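Local coordinates for protein gamma-glutamyltranspeptidase (Klebsiella pneumoniae subsp. pneumoniae, PDB 5HFT) that converts oxamate to oxalate in the uric acid degradation pathway and belongs to the gamma-glutamyltransferase family, at residues Q237-A241 / L242-I246; G222-S225 / F226-G229; A65-A68 / V69-H73; A210-G213 / T214-L218; N28-T31 / H32-V36. All coordinates share one frame; numbering follows the deposited sequence.

Interaction 1. Residues Q237-A241 / L242-I246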
# COMPACT_ATOMS: atom_id res chain seq x y z
N GLN A 237 -9.72 -23.90 8.91
CA GLN A 237 -9.77 -24.47 10.24
C GLN A 237 -9.42 -23.43 11.29
O GLN A 237 -10.17 -23.23 12.26
CB GLN A 237 -8.80 -25.66 10.30
CG GLN A 237 -9.01 -26.64 9.16
CD GLN A 237 -8.14 -27.87 9.29
OE1 GLN A 237 -7.99 -28.42 10.38
NE2 GLN A 237 -7.56 -28.30 8.18
N GLY A 238 -8.31 -22.71 11.08
CA GLY A 238 -7.90 -21.67 12.01
C GLY A 238 -8.99 -20.65 12.26
O GLY A 238 -9.18 -20.19 13.39
N MET A 239 -9.70 -20.25 11.21
CA MET A 239 -10.82 -19.34 11.40
C MET A 239 -11.92 -19.98 12.23
O MET A 239 -12.49 -19.33 13.12
CB MET A 239 -11.37 -18.89 10.05
CG MET A 239 -10.36 -18.16 9.21
SD MET A 239 -10.90 -17.98 7.51
CE MET A 239 -9.58 -16.97 6.84
N ALA A 240 -12.22 -21.26 11.98
CA ALA A 240 -13.26 -21.93 12.74
C ALA A 240 -12.89 -21.98 14.21
O ALA A 240 -13.57 -21.40 15.06
CB ALA A 240 -13.51 -23.34 12.20
N ALA A 241 -11.74 -22.60 14.51
CA ALA A 241 -11.26 -22.71 15.89
C ALA A 241 -11.28 -21.37 16.61
O ALA A 241 -11.55 -21.31 17.81
CB ALA A 241 -9.83 -23.28 15.90
N LEU A 242 -11.06 -20.27 15.87
CA LEU A 242 -10.95 -18.93 16.45
C LEU A 242 -12.29 -18.25 16.64
O LEU A 242 -12.39 -17.32 17.46
CB LEU A 242 -10.07 -18.05 15.55
CG LEU A 242 -8.54 -18.21 15.64
CD1 LEU A 242 -7.82 -17.15 14.85
CD2 LEU A 242 -8.02 -18.26 17.06
N GLY A 243 -13.32 -18.67 15.92
CA GLY A 243 -14.56 -17.93 15.92
C GLY A 243 -14.57 -16.76 14.97
O GLY A 243 -15.22 -15.75 15.25
N MET A 244 -13.89 -16.86 13.92
CA MET A 244 -13.84 -15.76 12.98
C MET A 244 -14.99 -15.87 11.97
O MET A 244 -15.28 -16.97 11.49
CB MET A 244 -12.50 -15.76 12.23
CG MET A 244 -11.42 -14.86 12.80
SD MET A 244 -10.13 -14.61 11.54
CE MET A 244 -9.23 -16.12 11.74
N PRO A 245 -15.64 -14.75 11.62
CA PRO A 245 -16.80 -14.82 10.73
C PRO A 245 -16.46 -15.04 9.27
O PRO A 245 -17.04 -14.38 8.40
CB PRO A 245 -17.47 -13.45 10.95
CG PRO A 245 -16.34 -12.56 11.26
CD PRO A 245 -15.32 -13.36 11.99
N ILE A 246 -15.52 -15.94 8.96
CA ILE A 246 -15.05 -16.17 7.60
C ILE A 246 -15.06 -17.67 7.33
O ILE A 246 -14.77 -18.47 8.22
CB ILE A 246 -13.63 -15.60 7.39
CG1 ILE A 246 -13.56 -14.13 7.77
CG2 ILE A 246 -13.14 -15.76 5.93
CD1 ILE A 246 -12.22 -13.50 7.47
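A Schellman motif ends helix 230-242, and M239 and A240 of its last turn take the two closing bonds from G243 and M244. The outer bond runs from M244 N to M239 O at 2.9 Å. It is nearly straight, with an N-H...O angle of 172°. The inner bond runs from G243 N to A240 O, also 2.9 Å. Its donor stands well above the carbonyl plane of A240. G243 has a positive phi of 83°, and this turns the chain back over the helix end. L242 N makes weak bonds to G238 O and M239 O.

The side chains pack over the reversal. M239 runs extended beyond CG, and M244 and I246 each meet it at a slant, at different points. Near its base, M239 CG meets the methyl M244 CE at 3.4 Å. M244 reaches there because its chain bends at chi3 (-80°). Further out, M239 SD lies 3.5 Å from I246 CG2. M239, L242, M244 and I246 also pack on the other chain of the assembly, while M244 touches A124 and L242 touches P187. A buried apolar contact between the residues before and after a glycine in the left-handed backbone conformation is typical of a Schellman helix C-terminus.

Interaction 2. Residues G222-S225 / F226-G229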
# COMPACT_ATOMS: atom_id res chain seq x y z
N GLY A 222 1.83 -22.75 -4.95
CA GLY A 222 1.38 -21.63 -5.77
C GLY A 222 0.63 -20.58 -4.96
O GLY A 222 -0.02 -20.87 -3.94
N LEU A 223 0.73 -19.32 -5.41
CA LEU A 223 0.14 -18.22 -4.65
C LEU A 223 -1.35 -18.40 -4.45
O LEU A 223 -1.90 -18.02 -3.41
CB LEU A 223 0.42 -16.87 -5.32
CG LEU A 223 1.83 -16.30 -5.51
CD1 LEU A 223 2.74 -16.59 -4.31
CD2 LEU A 223 2.45 -16.75 -6.84
N ASP A 224 -2.04 -18.92 -5.46
CA ASP A 224 -3.49 -18.99 -5.32
C ASP A 224 -3.94 -20.05 -4.33
O ASP A 224 -5.10 -20.02 -3.89
CB ASP A 224 -4.15 -19.20 -6.69
CG ASP A 224 -5.54 -18.60 -6.75
OD1 ASP A 224 -5.68 -17.41 -6.37
OD2 ASP A 224 -6.49 -19.29 -7.17
N SER A 225 -3.05 -20.97 -3.93
CA SER A 225 -3.40 -21.95 -2.90
C SER A 225 -3.83 -21.28 -1.61
O SER A 225 -4.48 -21.92 -0.78
CB SER A 225 -2.24 -22.90 -2.66
OG SER A 225 -1.20 -22.29 -1.92
N PHE A 226 -3.49 -20.01 -1.42
CA PHE A 226 -3.96 -19.24 -0.27
C PHE A 226 -5.48 -19.21 -0.21
O PHE A 226 -6.05 -19.19 0.89
CB PHE A 226 -3.36 -17.84 -0.36
CG PHE A 226 -3.61 -16.94 0.82
CD1 PHE A 226 -4.82 -16.27 0.96
CD2 PHE A 226 -2.61 -16.68 1.74
CE1 PHE A 226 -5.06 -15.40 2.01
CE2 PHE A 226 -2.84 -15.82 2.80
CZ PHE A 226 -4.07 -15.17 2.92
N TYR A 227 -6.15 -19.21 -1.36
CA TYR A 227 -7.61 -19.18 -1.39
C TYR A 227 -8.24 -20.47 -1.90
O TYR A 227 -9.43 -20.70 -1.64
CB TYR A 227 -8.12 -18.02 -2.26
CG TYR A 227 -7.51 -16.68 -1.92
CD1 TYR A 227 -6.22 -16.35 -2.34
CD2 TYR A 227 -8.22 -15.75 -1.17
CE1 TYR A 227 -5.64 -15.12 -2.02
CE2 TYR A 227 -7.65 -14.51 -0.85
CZ TYR A 227 -6.36 -14.21 -1.28
OH TYR A 227 -5.80 -12.99 -0.96
N ARG A 228 -7.48 -21.33 -2.59
CA ARG A 228 -8.02 -22.49 -3.29
C ARG A 228 -7.14 -23.74 -3.18
O ARG A 228 -7.31 -24.67 -3.97
CB ARG A 228 -8.26 -22.16 -4.77
CG ARG A 228 -9.47 -21.26 -4.99
CD ARG A 228 -9.38 -20.33 -6.19
NE ARG A 228 -10.19 -19.15 -5.91
CZ ARG A 228 -9.74 -17.91 -5.91
NH1 ARG A 228 -8.48 -17.65 -6.23
NH2 ARG A 228 -10.56 -16.92 -5.60
N GLY A 229 -6.20 -23.78 -2.24
CA GLY A 229 -5.33 -24.92 -2.08
C GLY A 229 -5.20 -25.35 -0.63
O GLY A 229 -6.04 -25.00 0.22
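D224 and R228 form a salt bridge one helical turn apart. The bond from R228 NH1 to D224 OD2 is 2.7 Å long. It reaches the carboxylate on its syn side and lies almost in the guanidinium plane. The planes of the two groups are 29° apart. CG of D224 is anti to its own N (chi1 -151°), which swings the carboxylate forward toward R228. R228 also donates from NE to Q252 O, and R255 makes a long, weak ion pair with D224 OD2.

The backbone bonds build the turn and the short helix after it. F226 N donates to L223 O at 3.2 Å. D224 O is gripped by two donors, Y227 N at 2.9 Å and R228 N at 3.0 Å. G229 N closes on S225 O at 2.9 Å. Within the turn, the hydroxyl S225 OG donates to G222 O at 2.7 Å, and S225 N bonds to the same oxygen. Y227 OH is bonded to A128 O and S132 N.

The apolar contacts are modest. F226 CD1 lies over the rim of one face of the Y227 ring. F226 also packs on L231 and L235. A type I turn, G222 to S225, leads into helix 225-228. The i to i+4 aspartate-arginine pair ties this turn to R228 in the short helix that follows.

Interaction 3. Residues A65-A68 / V69-H73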
# COMPACT_ATOMS: atom_id res chain seq x y z
N ALA A 65 6.26 -9.58 -0.36
CA ALA A 65 6.55 -10.68 0.55
C ALA A 65 7.71 -10.34 1.49
O ALA A 65 7.70 -10.75 2.65
CB ALA A 65 6.86 -11.94 -0.25
N ALA A 66 8.75 -9.66 0.98
CA ALA A 66 9.87 -9.24 1.84
C ALA A 66 9.43 -8.22 2.89
O ALA A 66 9.70 -8.39 4.08
CB ALA A 66 10.98 -8.66 0.98
N ILE A 67 8.73 -7.17 2.46
CA ILE A 67 8.20 -6.15 3.37
C ILE A 67 7.12 -6.70 4.29
O ILE A 67 6.71 -6.02 5.24
CB ILE A 67 7.70 -4.93 2.55
CG1 ILE A 67 7.51 -3.69 3.42
CG2 ILE A 67 6.38 -5.23 1.84
CD1 ILE A 67 8.75 -2.96 3.70
N ALA A 68 6.61 -7.90 4.01
CA ALA A 68 5.68 -8.55 4.93
C ALA A 68 6.42 -9.17 6.10
O ALA A 68 5.99 -9.06 7.25
CB ALA A 68 4.86 -9.61 4.21
N VAL A 69 7.56 -9.78 5.83
CA VAL A 69 8.35 -10.33 6.92
C VAL A 69 8.94 -9.21 7.77
O VAL A 69 8.90 -9.27 9.00
CB VAL A 69 9.45 -11.24 6.35
CG1 VAL A 69 10.38 -11.69 7.44
CG2 VAL A 69 8.85 -12.43 5.61
N VAL A 70 9.41 -8.13 7.13
CA VAL A 70 10.25 -7.13 7.80
C VAL A 70 9.47 -6.02 8.50
O VAL A 70 9.95 -5.47 9.50
CB VAL A 70 11.26 -6.54 6.79
CG1 VAL A 70 12.24 -5.62 7.49
CG2 VAL A 70 12.01 -7.65 6.10
N TYR A 71 8.27 -5.65 8.01
CA TYR A 71 7.37 -4.73 8.70
C TYR A 71 6.03 -5.39 9.07
O TYR A 71 4.97 -4.88 8.69
CB TYR A 71 7.10 -3.48 7.87
CG TYR A 71 8.09 -2.34 8.05
CD1 TYR A 71 8.99 -2.33 9.11
CD2 TYR A 71 8.11 -1.28 7.16
CE1 TYR A 71 9.90 -1.30 9.28
CE2 TYR A 71 9.03 -0.23 7.32
CZ TYR A 71 9.92 -0.24 8.38
OH TYR A 71 10.83 0.81 8.53
N PRO A 72 6.05 -6.50 9.83
CA PRO A 72 4.80 -7.26 10.03
C PRO A 72 3.70 -6.52 10.78
O PRO A 72 2.53 -6.94 10.70
CB PRO A 72 5.27 -8.49 10.84
CG PRO A 72 6.52 -8.05 11.51
CD PRO A 72 7.19 -7.12 10.53
N HIS A 73 4.03 -5.44 11.49
CA HIS A 73 3.03 -4.76 12.30
C HIS A 73 2.20 -3.79 11.49
O HIS A 73 1.16 -3.34 11.97
CB HIS A 73 3.68 -3.99 13.45
CG HIS A 73 4.67 -2.96 13.01
ND1 HIS A 73 5.83 -3.28 12.34
CD2 HIS A 73 4.68 -1.62 13.15
CE1 HIS A 73 6.51 -2.18 12.09
NE2 HIS A 73 5.83 -1.16 12.57
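V70 and Y71 bond back to A66 and I67 in the last turn of helix 56-70. V70 N donates to A66 O at 3.1 Å, in the plane of that carbonyl. Y71 N donates to I67 O at 3.2 Å, from well above the carbonyl plane. I67 O has another donor, N75 ND2, from further along the chain. The bond from V69 N to A65 O, at 3.3 Å, is weak.

Around these bonds the valine methyls lie beside the carbonyls one turn back. V70 CG2 is 3.2 Å from A66 O, and V69 CG2 is 3.6 Å from A65 O. Both methyls are anti to the carbonyl carbon of their own residue, which turns them back along the helix. P72 has no N-H to give to A68 O. Its CA lies 3.5 Å from that oxygen instead.

The outermost contact joins two side chains. I67 CD1 touches Y71 CD2 at 3.9 Å, approaching the ring at a slant. In I67, chi1 of -164° and chi2 of 81° together bring CD1 toward Y71.

The whole contact is buried. V69 meets Y161 of helix 156-164, P72 meets Q172 of helix 170-178, and I67 packs on the other chain of the assembly. Y71 leaves helical geometry and a proline follows it, a common way for a helix to end in a loop.

Interaction 4. Residues A210-G213 / T214-L218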
# COMPACT_ATOMS: atom_id res chain seq x y z
N ALA A 210 6.84 -19.78 11.90
CA ALA A 210 5.53 -20.10 11.35
C ALA A 210 5.36 -19.48 9.98
O ALA A 210 5.05 -20.19 9.02
CB ALA A 210 4.42 -19.63 12.30
N LEU A 211 5.65 -18.18 9.86
CA LEU A 211 5.44 -17.50 8.58
C LEU A 211 6.25 -18.15 7.46
O LEU A 211 5.81 -18.16 6.31
CB LEU A 211 5.81 -16.03 8.68
CG LEU A 211 5.33 -15.21 7.46
CD1 LEU A 211 3.81 -15.34 7.23
CD2 LEU A 211 5.73 -13.74 7.54
N ALA A 212 7.40 -18.74 7.79
CA ALA A 212 8.21 -19.38 6.76
C ALA A 212 7.54 -20.64 6.20
O ALA A 212 7.62 -20.89 5.00
CB ALA A 212 9.59 -19.70 7.31
N GLY A 213 6.93 -21.46 7.06
CA GLY A 213 6.16 -22.58 6.55
C GLY A 213 5.02 -22.13 5.65
O GLY A 213 4.71 -22.77 4.64
N THR A 214 4.37 -21.03 6.01
CA THR A 214 3.34 -20.47 5.14
C THR A 214 3.93 -20.06 3.79
O THR A 214 3.43 -20.47 2.73
CB THR A 214 2.67 -19.28 5.82
OG1 THR A 214 2.10 -19.71 7.06
CG2 THR A 214 1.60 -18.69 4.92
N LEU A 215 5.00 -19.27 3.81
CA LEU A 215 5.61 -18.83 2.56
C LEU A 215 6.17 -20.02 1.78
O LEU A 215 6.15 -20.01 0.55
CB LEU A 215 6.70 -17.80 2.85
CG LEU A 215 6.21 -16.41 3.28
CD1 LEU A 215 7.35 -15.57 3.85
CD2 LEU A 215 5.57 -15.67 2.13
N ARG A 216 6.69 -21.03 2.47
CA ARG A 216 7.15 -22.22 1.76
C ARG A 216 5.99 -22.98 1.12
O ARG A 216 6.17 -23.59 0.06
CB ARG A 216 7.94 -23.14 2.69
CG ARG A 216 9.37 -22.71 2.84
CD ARG A 216 10.20 -23.82 3.41
NE ARG A 216 9.94 -23.91 4.84
CZ ARG A 216 10.77 -23.46 5.77
NH1 ARG A 216 11.92 -22.91 5.40
NH2 ARG A 216 10.43 -23.56 7.05
N MET A 217 4.81 -22.98 1.76
CA MET A 217 3.62 -23.56 1.13
C MET A 217 3.24 -22.80 -0.14
O MET A 217 2.95 -23.41 -1.17
CB MET A 217 2.45 -23.59 2.10
CG MET A 217 2.50 -24.72 3.12
SD MET A 217 1.01 -24.80 4.15
CE MET A 217 -0.13 -25.69 3.08
N LEU A 218 3.25 -21.46 -0.08
CA LEU A 218 2.93 -20.67 -1.27
C LEU A 218 3.87 -21.00 -2.42
O LEU A 218 3.45 -21.01 -3.58
CB LEU A 218 2.99 -19.18 -0.95
CG LEU A 218 1.87 -18.67 -0.04
CD1 LEU A 218 1.96 -17.17 0.20
CD2 LEU A 218 0.50 -19.06 -0.61
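A210 to L218 form about two and a half turns of the alpha-helix 209-221, and four successive bonds join the halves in the i to i+4 pattern. T214 N donates to A210 O, in the plane of the carbonyl. L215 N follows to L211 O at 2.9 Å, with a nearly straight angle of 168°. R216 N reaches A212 O at 2.7 Å and M217 N reaches G213 O at 2.9 Å. Neither of these last two bonds lies flat in its carbonyl plane.

The side chains divide by face. On the buried face, L211 and L215 run at a slant to each other, with L211 CG 4.2 Å from L215 CD1. L215 also packs on A158 and I159 of helix 156-164. T214 faces the other chain of the assembly, and its OG1 is hydrogen-bonded to the backbone there. M217 CG lies 3.3 Å from G213 O, while the end of that side chain leads away to P230 and R234.

R216 folds back over the preceding turn. Its chain bends at chi3 (-77°), which brings the guanidinium back beside A212 and G213. NH2 also forms a salt bridge with E163 of helix 156-164, so the arginine joins the two helices. One guanidinium face lies over A212 O, the oxygen being 3.7 Å above the plane and offset toward the rim, and R216 NH2 is 4.0 Å from A212 CB.

Interaction 5. Residues N28-T31 / H32-V36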
# COMPACT_ATOMS: atom_id res chain seq x y z
N ASN A 28 18.87 9.44 -5.70
CA ASN A 28 19.58 8.31 -6.30
C ASN A 28 19.12 8.15 -7.74
O ASN A 28 17.92 8.04 -7.99
CB ASN A 28 19.30 6.99 -5.59
CG ASN A 28 19.80 6.97 -4.18
OD1 ASN A 28 19.20 6.29 -3.34
ND2 ASN A 28 20.87 7.70 -3.89
N VAL A 29 20.06 8.13 -8.68
CA VAL A 29 19.73 8.04 -10.09
C VAL A 29 20.39 6.80 -10.67
O VAL A 29 21.54 6.48 -10.35
CB VAL A 29 20.14 9.32 -10.84
CG1 VAL A 29 19.53 9.35 -12.24
CG2 VAL A 29 19.74 10.56 -10.06
N SER A 30 19.65 6.07 -11.50
CA SER A 30 20.17 4.86 -12.13
C SER A 30 19.69 4.84 -13.57
O SER A 30 18.99 5.75 -14.02
CB SER A 30 19.75 3.59 -11.37
OG SER A 30 18.35 3.44 -11.39
N THR A 31 20.06 3.78 -14.29
CA THR A 31 19.82 3.69 -15.72
C THR A 31 18.95 2.52 -16.14
O THR A 31 18.34 2.59 -17.21
CB THR A 31 21.17 3.59 -16.47
OG1 THR A 31 21.84 2.37 -16.10
CG2 THR A 31 22.08 4.80 -16.18
N HIS A 32 18.84 1.49 -15.31
CA HIS A 32 18.14 0.27 -15.70
C HIS A 32 16.88 0.03 -14.88
O HIS A 32 15.80 -0.16 -15.45
CB HIS A 32 19.08 -0.93 -15.56
CG HIS A 32 20.20 -0.95 -16.54
ND1 HIS A 32 21.44 -0.40 -16.27
CD2 HIS A 32 20.29 -1.47 -17.79
CE1 HIS A 32 22.23 -0.57 -17.31
NE2 HIS A 32 21.56 -1.22 -18.25
N GLY A 33 16.99 0.02 -13.55
CA GLY A 33 15.84 -0.26 -12.71
C GLY A 33 15.95 0.49 -11.40
O GLY A 33 17.04 0.91 -10.99
N MET A 34 14.80 0.60 -10.71
CA MET A 34 14.70 1.40 -9.50
C MET A 34 13.52 0.94 -8.64
O MET A 34 12.39 0.80 -9.15
CB MET A 34 14.55 2.88 -9.87
CG MET A 34 14.39 3.84 -8.69
SD MET A 34 15.88 4.04 -7.72
CE MET A 34 16.87 5.05 -8.81
N ALA A 35 13.78 0.68 -7.35
CA ALA A 35 12.77 0.29 -6.37
C ALA A 35 12.82 1.25 -5.19
O ALA A 35 13.90 1.50 -4.65
CB ALA A 35 12.98 -1.15 -5.87
N VAL A 36 11.67 1.77 -4.78
CA VAL A 36 11.57 2.58 -3.57
C VAL A 36 10.64 1.87 -2.58
O VAL A 36 9.52 1.46 -2.93
CB VAL A 36 11.10 4.01 -3.90
CG1 VAL A 36 10.93 4.86 -2.64
CG2 VAL A 36 12.09 4.65 -4.81
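N28, in the first strand of a strand-turn-strand element, meets M34 through its backbone. The short strands 28-30 and 34-36 run roughly antiparallel, at 151°. Their axes come no nearer than 8.9 Å, too far for direct backbone pairing as in a beta hairpin. N28, S30, M34, A35 and V36 pair instead with an antiparallel strand of the other chain of the assembly. The sheet therefore runs on across the interface.

The carbonyl oxygen N28 O lies 3.3 Å from the methyl M34 CE. V29 follows, with its CB pointing away from the second strand. Its backbone comes near that methyl, V29 CA being 4.3 Å from M34 CE.

S30 makes the polar link of the element. Its hydroxyl OG donates to G33 O at 2.9 Å. The donor stands well above the carbonyl plane. A chi1 of 63° puts OG between the backbone N and the carbonyl carbon, facing the returning chain. This bond spans the turn made by T31 and H32.

T31 and H32 lie side by side and point the same way, with T31 OG1 near H32 ND1. H32 also meets the backbone of the other chain.

M34 reaches back toward the first strand. Its chain bends at chi2 and chi3, both a little above 70°, and this folds its CE methyl back to 3.4 Å from S30 OG.

Interaction 4 touches both interaction 2 and interaction 3, while 2 and 3 do not touch each other. L218 CD2 is 3.9 Å from S225 OG, and V69 CG2 is 3.9 Å from L215 CD1. The centres of 3 and 4 are about 13 Å apart, and those of 2 and 4 about 12 Å. Interactions 4, 2 and 1 follow in chain order through helices 209-221, 225-228 and 230-242. Interaction 1 stays about 7 Å from interaction 2 at the nearest atoms. Interaction 5 lies across the chain's centre from interaction 1, with centres about 44 Å apart. All five also reach the other chain of the assembly. None contains a ligand or an assigned catalytic residue.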